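Local coordinates for protein oxalate biosynthetic component 1 (Burkholderia thailandensis, PDB 5IKY) that takes part in quorum sensing-dependent oxalate production as a bifunctional enzyme, combining serine hydrolase and lyase activities, at residues G92-P95 with W100-T103; T1027-Y1032 with D1061-D1066. All coordinates share one frame; numbering follows the deposited sequence.

Contact 1: residues G92-P95 with W100-T103; sequences GWTP and WHRT
Arg102 lies across the indole of Trp93 in a two-stranded antiparallel beta hairpin, strands 93-96 and 99-102. Its CB lies 4.1 Å from Gly92 O. CG does most of the touching: it sits over the face of the Trp93 five-membered ring, 3.5 Å from the centroid, in a CH-pi contact. CD passes above the CE2-NE1 side of the ring. NE stops 3.4 Å from Trp93 NE1; both are donors, so no bond joins them. The extended chain carries the guanidinium past the indole, with its plane 58° from the ring. There NH1 forms a salt bridge with Glu63. On the same face of the sheet, Pro95 CB rests over the six-membered ring of Trp100 at 3.6 Å from the centroid. The helix 82-90 packs on both tryptophans through Leu88. A Schellman motif ends that helix, with Gly92 as its C-prime residue at positive phi. Thr94 and His101 form the hydrogen-bonded pair. Thr94 N reaches His101 O at 3.1 Å. His101 N returns to Thr94 O at 3.2 Å. Both bonds are nearly straight, 166° and 164° at the hydrogen. On their face of the sheet, the Thr94 hydroxyl OG1 lies above the His101 ring, 3.7 Å from CE1.

Contact 2: residues T1027-Y1032 with D1061-D1066; sequences TQPADY and DHARLD
The backbones of 1027-1032 and 1061-1066 come nearest at Pro1029 and Ala1063, whose CA atoms are 5.4 Å apart. No hydrogen bond joins the two segments. Residues 1029-1031 make a short 3-10 turn, in which Tyr1032 N bonds to Pro1029 O at 3.1 Å. A weak bond, also three residues back along the chain, runs from Asp1031 N to Gln1028 O. Segment 1061-1066 has no regular helix or strand. The contact is loop packing in the C-terminal part of the chain, which belongs to the alpha/beta hydrolase clan. One loop follows helix 1015-1025; the other follows strand 1049-1054 and leads to helix 1071-1076. The CB of Pro1029 is directed toward 1061-1066, and ring atom CG does the touching. This carbon lies 3.8 Å from Asp1061 O and 3.9 Å from Ala1063 N. It also meets the methyl CB of Ala1063 at 4.0 Å, an apolar contact. It is the carbonyl O of Asp1061 that meets the proline; its CB points away, and OD1 makes a long, weak ion pair with Arg1073 NH1. Beyond the 3-10 turn, the ring of Tyr1032 stacks on Phe1057, and its OH is hydrogen-bonded to Phe1057 O.

From the N terminus, the chain first reaches contact 1. It closes a tight hairpin with four residues between its segments, in the N-terminal part of the enzyme. Strand 70-71 pairs with the strand 99-102 to complete a small three-stranded sheet. The chain then runs on for more than 900 residues before contact 2 opens. That contact closes a longer loop of 28 intervening residues, which holds strands 1038-1043 and 1049-1054 at one end of the large mixed sheet. The two contacts lie in series, so they neither nest nor cross. Their centres are 51 Å apart, with nearest atoms about 38 Å apart. Contact 1 joins neighbouring strands; contact 2 joins two loops of the alpha/beta hydrolase part.

Contact 1: residues G92-P95 with W100-T103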
ATOM      1  N   GLY A  92     -43.549  28.554  -6.043  1.00 86.86           N
ATOM      2  CA  GLY A  92     -43.758  28.250  -4.638  1.00 75.23           C
ATOM      3  C   GLY A  92     -43.222  29.238  -3.617  1.00 78.75           C
ATOM      4  O   GLY A  92     -42.940  28.863  -2.479  1.00 78.45           O
ATOM      5  N   TRP A  93     -43.091  30.500  -4.009  1.00 75.31           N
ATOM      6  CA  TRP A  93     -42.645  31.533  -3.078  1.00 81.00           C
ATOM      7  C   TRP A  93     -43.804  32.431  -2.651  1.00 86.47           C
ATOM      8  O   TRP A  93     -44.628  32.826  -3.475  1.00 98.95           O
ATOM      9  CB  TRP A  93     -41.533  32.377  -3.702  1.00 84.27           C
ATOM     10  CG  TRP A  93     -40.278  31.612  -3.996  1.00 80.95           C
ATOM     11  CD1 TRP A  93     -40.077  30.735  -5.021  1.00 74.33           C
ATOM     12  CD2 TRP A  93     -39.047  31.669  -3.268  1.00 80.70           C
ATOM     13  NE1 TRP A  93     -38.797  30.236  -4.971  1.00 82.36           N
ATOM     14  CE2 TRP A  93     -38.144  30.795  -3.905  1.00 83.88           C
ATOM     15  CE3 TRP A  93     -38.618  32.373  -2.138  1.00 77.05           C
ATOM     16  CZ2 TRP A  93     -36.843  30.602  -3.449  1.00 82.48           C
ATOM     17  CZ3 TRP A  93     -37.326  32.182  -1.687  1.00 71.42           C
ATOM     18  CH2 TRP A  93     -36.454  31.303  -2.340  1.00 80.05           C
ATOM     19  N   THR A  94     -43.867  32.749  -1.362  1.00 73.69           N
ATOM     20  CA  THR A  94     -44.863  33.690  -0.863  1.00 87.22           C
ATOM     21  C   THR A  94     -44.189  34.947  -0.335  1.00 82.13           C
ATOM     22  O   THR A  94     -43.171  34.869   0.353  1.00 85.09           O
ATOM     23  CB  THR A  94     -45.732  33.079   0.250  1.00 91.01           C
ATOM     24  OG1 THR A  94     -44.898  32.662   1.337  1.00101.39           O
ATOM     25  CG2 THR A  94     -46.517  31.890  -0.276  1.00 95.10           C
ATOM     26  N   PRO A  95     -44.758  36.117  -0.660  1.00 88.80           N
ATOM     27  CA  PRO A  95     -44.194  37.398  -0.233  1.00 83.40           C
ATOM     28  C   PRO A  95     -44.620  37.782   1.178  1.00 84.86           C
ATOM     29  O   PRO A  95     -45.626  37.295   1.689  1.00 80.19           O
ATOM     30  CB  PRO A  95     -44.764  38.378  -1.255  1.00 81.34           C
ATOM     31  CG  PRO A  95     -46.089  37.799  -1.600  1.00 78.82           C
ATOM     32  CD  PRO A  95     -45.934  36.297  -1.530  1.00 80.96           C
ATOM     33  N   TRP A 100     -39.266  37.576   0.418  1.00 84.07           N
ATOM     34  CA  TRP A 100     -39.861  36.358  -0.117  1.00 79.91           C
ATOM     35  C   TRP A 100     -39.243  35.137   0.556  1.00 85.10           C
ATOM     36  O   TRP A 100     -38.061  35.143   0.898  1.00 90.47           O
ATOM     37  CB  TRP A 100     -39.663  36.270  -1.633  1.00 73.16           C
ATOM     38  CG  TRP A 100     -40.469  37.249  -2.428  1.00 86.79           C
ATOM     39  CD1 TRP A 100     -40.204  38.575  -2.606  1.00 91.75           C
ATOM     40  CD2 TRP A 100     -41.665  36.976  -3.168  1.00 89.70           C
ATOM     41  NE1 TRP A 100     -41.165  39.146  -3.405  1.00 94.21           N
ATOM     42  CE2 TRP A 100     -42.073  38.185  -3.764  1.00 93.38           C
ATOM     43  CE3 TRP A 100     -42.433  35.827  -3.381  1.00 91.14           C
ATOM     44  CZ2 TRP A 100     -43.213  38.278  -4.558  1.00 97.09           C
ATOM     45  CZ3 TRP A 100     -43.565  35.921  -4.170  1.00 92.65           C
ATOM     46  CH2 TRP A 100     -43.944  37.138  -4.747  1.00 93.23           C
ATOM     47  N   HIS A 101     -40.041  34.092   0.740  1.00 78.27           N
ATOM     48  CA  HIS A 101     -39.530  32.833   1.271  1.00 73.26           C
ATOM     49  C   HIS A 101     -40.373  31.664   0.775  1.00 73.66           C
ATOM     50  O   HIS A 101     -41.550  31.830   0.459  1.00 71.93           O
ATOM     51  CB  HIS A 101     -39.496  32.861   2.802  1.00 72.61           C
ATOM     52  CG  HIS A 101     -40.836  33.064   3.435  1.00 86.44           C
ATOM     53  ND1 HIS A 101     -41.612  32.017   3.883  1.00102.43           N
ATOM     54  CD2 HIS A 101     -41.536  34.192   3.698  1.00 90.64           C
ATOM     55  CE1 HIS A 101     -42.735  32.492   4.393  1.00100.40           C
ATOM     56  NE2 HIS A 101     -42.714  33.809   4.293  1.00 96.35           N
ATOM     57  N   ARG A 102     -39.765  30.484   0.697  1.00 73.43           N
ATOM     58  CA  ARG A 102     -40.461  29.313   0.175  1.00 73.27           C
ATOM     59  C   ARG A 102     -41.304  28.613   1.230  1.00 86.37           C
ATOM     60  O   ARG A 102     -40.793  28.157   2.252  1.00 97.61           O
ATOM     61  CB  ARG A 102     -39.470  28.317  -0.426  1.00 76.99           C
ATOM     62  CG  ARG A 102     -39.463  28.321  -1.941  1.00 78.31           C
ATOM     63  CD  ARG A 102     -39.007  26.988  -2.493  1.00 80.87           C
ATOM     64  NE  ARG A 102     -38.960  26.991  -3.951  1.00 92.20           N
ATOM     65  CZ  ARG A 102     -38.574  25.954  -4.685  1.00102.44           C
ATOM     66  NH1 ARG A 102     -38.197  24.828  -4.095  1.00104.56           N
ATOM     67  NH2 ARG A 102     -38.560  26.042  -6.009  1.00107.61           N
ATOM     68  N   THR A 103     -42.601  28.531   0.961  1.00110.28           N
ATOM     69  CA  THR A 103     -43.533  27.836   1.837  1.00109.57           C
ATOM     70  C   THR A 103     -43.863  26.468   1.252  1.00103.59           C
ATOM     71  O   THR A 103     -44.222  25.538   1.975  1.00 98.86           O
ATOM     72  CB  THR A 103     -44.816  28.645   2.035  1.00109.62           C
ATOM     73  OG1 THR A 103     -45.308  29.069   0.758  1.00118.36           O
ATOM     74  CG2 THR A 103     -44.535  29.869   2.888  1.00 90.90           C
TER

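Contact 2: residues T1027-Y1032 with D1061-D1066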
ATOM      1  N   THR A1027     -13.738   1.236  12.700  1.00138.92           N
ATOM      2  CA  THR A1027     -13.512   1.418  14.126  1.00136.87           C
ATOM      3  C   THR A1027     -13.598   0.072  14.836  1.00147.94           C
ATOM      4  O   THR A1027     -13.779  -0.962  14.193  1.00154.11           O
ATOM      5  CB  THR A1027     -14.527   2.396  14.745  1.00118.43           C
ATOM      6  N   GLN A1028     -13.476   0.100  16.161  1.00145.16           N
ATOM      7  CA  GLN A1028     -13.496  -1.110  16.984  1.00140.67           C
ATOM      8  C   GLN A1028     -12.541  -2.188  16.461  1.00146.43           C
ATOM      9  O   GLN A1028     -12.985  -3.218  15.953  1.00148.94           O
ATOM     10  CB  GLN A1028     -14.918  -1.671  17.068  1.00126.10           C
ATOM     11  N   PRO A1029     -11.224  -1.949  16.583  1.00139.35           N
ATOM     12  CA  PRO A1029     -10.215  -2.890  16.082  1.00124.44           C
ATOM     13  C   PRO A1029     -10.154  -4.193  16.881  1.00128.28           C
ATOM     14  O   PRO A1029      -9.676  -5.202  16.361  1.00123.21           O
ATOM     15  CB  PRO A1029      -8.901  -2.109  16.227  1.00103.23           C
ATOM     16  CG  PRO A1029      -9.306  -0.674  16.390  1.00102.27           C
ATOM     17  CD  PRO A1029     -10.604  -0.726  17.120  1.00127.47           C
ATOM     18  N   ALA A1030     -10.630  -4.168  18.123  1.00127.06           N
ATOM     19  CA  ALA A1030     -10.554  -5.335  18.999  1.00109.61           C
ATOM     20  C   ALA A1030     -11.468  -6.466  18.532  1.00113.94           C
ATOM     21  O   ALA A1030     -11.287  -7.621  18.920  1.00112.60           O
ATOM     22  CB  ALA A1030     -10.896  -4.939  20.430  1.00 98.20           C
ATOM     23  N   ASP A1031     -12.449  -6.128  17.701  1.00115.80           N
ATOM     24  CA  ASP A1031     -13.395  -7.114  17.192  1.00120.29           C
ATOM     25  C   ASP A1031     -12.811  -7.902  16.024  1.00114.43           C
ATOM     26  O   ASP A1031     -13.285  -8.992  15.700  1.00121.78           O
ATOM     27  CB  ASP A1031     -14.693  -6.432  16.753  1.00121.15           C
ATOM     28  CG  ASP A1031     -15.397  -5.726  17.895  1.00116.29           C
ATOM     29  OD1 ASP A1031     -15.323  -6.220  19.039  1.00121.73           O
ATOM     30  OD2 ASP A1031     -16.024  -4.675  17.645  1.00116.08           O
ATOM     31  N   TYR A1032     -11.778  -7.343  15.403  1.00107.70           N
ATOM     32  CA  TYR A1032     -11.212  -7.895  14.175  1.00101.06           C
ATOM     33  C   TYR A1032     -10.700  -9.329  14.308  1.00 93.53           C
ATOM     34  O   TYR A1032      -9.975  -9.663  15.245  1.00 94.52           O
ATOM     35  CB  TYR A1032     -10.072  -7.005  13.674  1.00 96.02           C
ATOM     36  CG  TYR A1032      -9.226  -7.660  12.606  1.00 92.99           C
ATOM     37  CD1 TYR A1032      -9.695  -7.787  11.303  1.00 87.47           C
ATOM     38  CD2 TYR A1032      -7.964  -8.161  12.901  1.00 82.69           C
ATOM     39  CE1 TYR A1032      -8.927  -8.391  10.324  1.00 86.13           C
ATOM     40  CE2 TYR A1032      -7.192  -8.768  11.930  1.00 77.94           C
ATOM     41  CZ  TYR A1032      -7.678  -8.879  10.643  1.00 79.36           C
ATOM     42  OH  TYR A1032      -6.912  -9.482   9.671  1.00 76.44           O
ATOM     43  N   ASP A1061      -3.973  -0.835  17.978  1.00 93.20           N
ATOM     44  CA  ASP A1061      -4.990  -0.098  18.722  1.00 99.65           C
ATOM     45  C   ASP A1061      -5.603   1.039  17.904  1.00 95.89           C
ATOM     46  O   ASP A1061      -6.739   1.446  18.149  1.00 92.80           O
ATOM     47  CB  ASP A1061      -4.401   0.448  20.023  1.00104.33           C
ATOM     48  CG  ASP A1061      -3.912  -0.651  20.947  1.00108.88           C
ATOM     49  OD1 ASP A1061      -4.324  -1.816  20.757  1.00101.63           O
ATOM     50  OD2 ASP A1061      -3.119  -0.351  21.866  1.00110.35           O
ATOM     51  N   HIS A1062      -4.854   1.545  16.930  1.00 95.24           N
ATOM     52  CA  HIS A1062      -5.338   2.632  16.085  1.00 87.79           C
ATOM     53  C   HIS A1062      -5.819   2.113  14.735  1.00 82.54           C
ATOM     54  O   HIS A1062      -5.916   2.875  13.770  1.00 84.20           O
ATOM     55  CB  HIS A1062      -4.245   3.681  15.880  1.00 90.66           C
ATOM     56  CG  HIS A1062      -3.618   4.157  17.154  1.00106.12           C
ATOM     57  ND1 HIS A1062      -4.179   5.144  17.935  1.00105.40           N
ATOM     58  CD2 HIS A1062      -2.477   3.785  17.779  1.00107.54           C
ATOM     59  CE1 HIS A1062      -3.412   5.357  18.989  1.00107.23           C
ATOM     60  NE2 HIS A1062      -2.372   4.545  18.918  1.00108.22           N
ATOM     61  N   ALA A1063      -6.113   0.815  14.683  1.00 76.89           N
ATOM     62  CA  ALA A1063      -6.522   0.131  13.453  1.00 81.55           C
ATOM     63  C   ALA A1063      -5.463   0.248  12.353  1.00 89.94           C
ATOM     64  O   ALA A1063      -5.775   0.165  11.166  1.00 86.65           O
ATOM     65  CB  ALA A1063      -7.866   0.668  12.961  1.00 60.17           C
ATOM     66  N   ARG A1064      -4.212   0.441  12.759  1.00 95.19           N
ATOM     67  CA  ARG A1064      -3.093   0.497  11.824  1.00 89.72           C
ATOM     68  C   ARG A1064      -2.377  -0.850  11.782  1.00 95.85           C
ATOM     69  O   ARG A1064      -2.952  -1.874  12.153  1.00 98.58           O
ATOM     70  CB  ARG A1064      -2.125   1.615  12.212  1.00 76.79           C
ATOM     71  CG  ARG A1064      -2.659   3.011  11.937  1.00 78.36           C
ATOM     72  CD  ARG A1064      -2.964   3.190  10.457  1.00 89.80           C
ATOM     73  NE  ARG A1064      -3.449   4.532  10.146  1.00102.92           N
ATOM     74  CZ  ARG A1064      -4.552   4.783   9.449  1.00106.73           C
ATOM     75  NH1 ARG A1064      -5.291   3.782   8.988  1.00 99.53           N
ATOM     76  NH2 ARG A1064      -4.920   6.035   9.212  1.00113.81           N
ATOM     77  N   LEU A1065      -1.123  -0.849  11.339  1.00 93.37           N
ATOM     78  CA  LEU A1065      -0.406  -2.101  11.118  1.00 84.06           C
ATOM     79  C   LEU A1065       0.850  -2.253  11.978  1.00 76.45           C
ATOM     80  O   LEU A1065       1.621  -3.195  11.794  1.00 68.57           O
ATOM     81  CB  LEU A1065      -0.031  -2.232   9.640  1.00 79.85           C
ATOM     82  CG  LEU A1065      -1.202  -2.331   8.660  1.00 70.58           C
ATOM     83  CD1 LEU A1065      -0.696  -2.407   7.225  1.00 60.54           C
ATOM     84  CD2 LEU A1065      -2.081  -3.529   8.996  1.00 53.80           C
ATOM     85  N   ASP A1066       1.051  -1.333  12.915  1.00 69.13           N
ATOM     86  CA  ASP A1066       2.201  -1.407  13.811  1.00 55.82           C
ATOM     87  C   ASP A1066       2.018  -2.533  14.826  1.00 69.63           C
ATOM     88  O   ASP A1066       0.896  -2.996  15.051  1.00 74.66           O
ATOM     89  CB  ASP A1066       2.410  -0.072  14.532  1.00 66.76           C
ATOM     90  CG  ASP A1066       3.788   0.044  15.161  1.00 83.46           C
ATOM     91  OD1 ASP A1066       4.533  -0.960  15.158  1.00 73.88           O
ATOM     92  OD2 ASP A1066       4.126   1.138  15.660  1.00 92.32           O
TER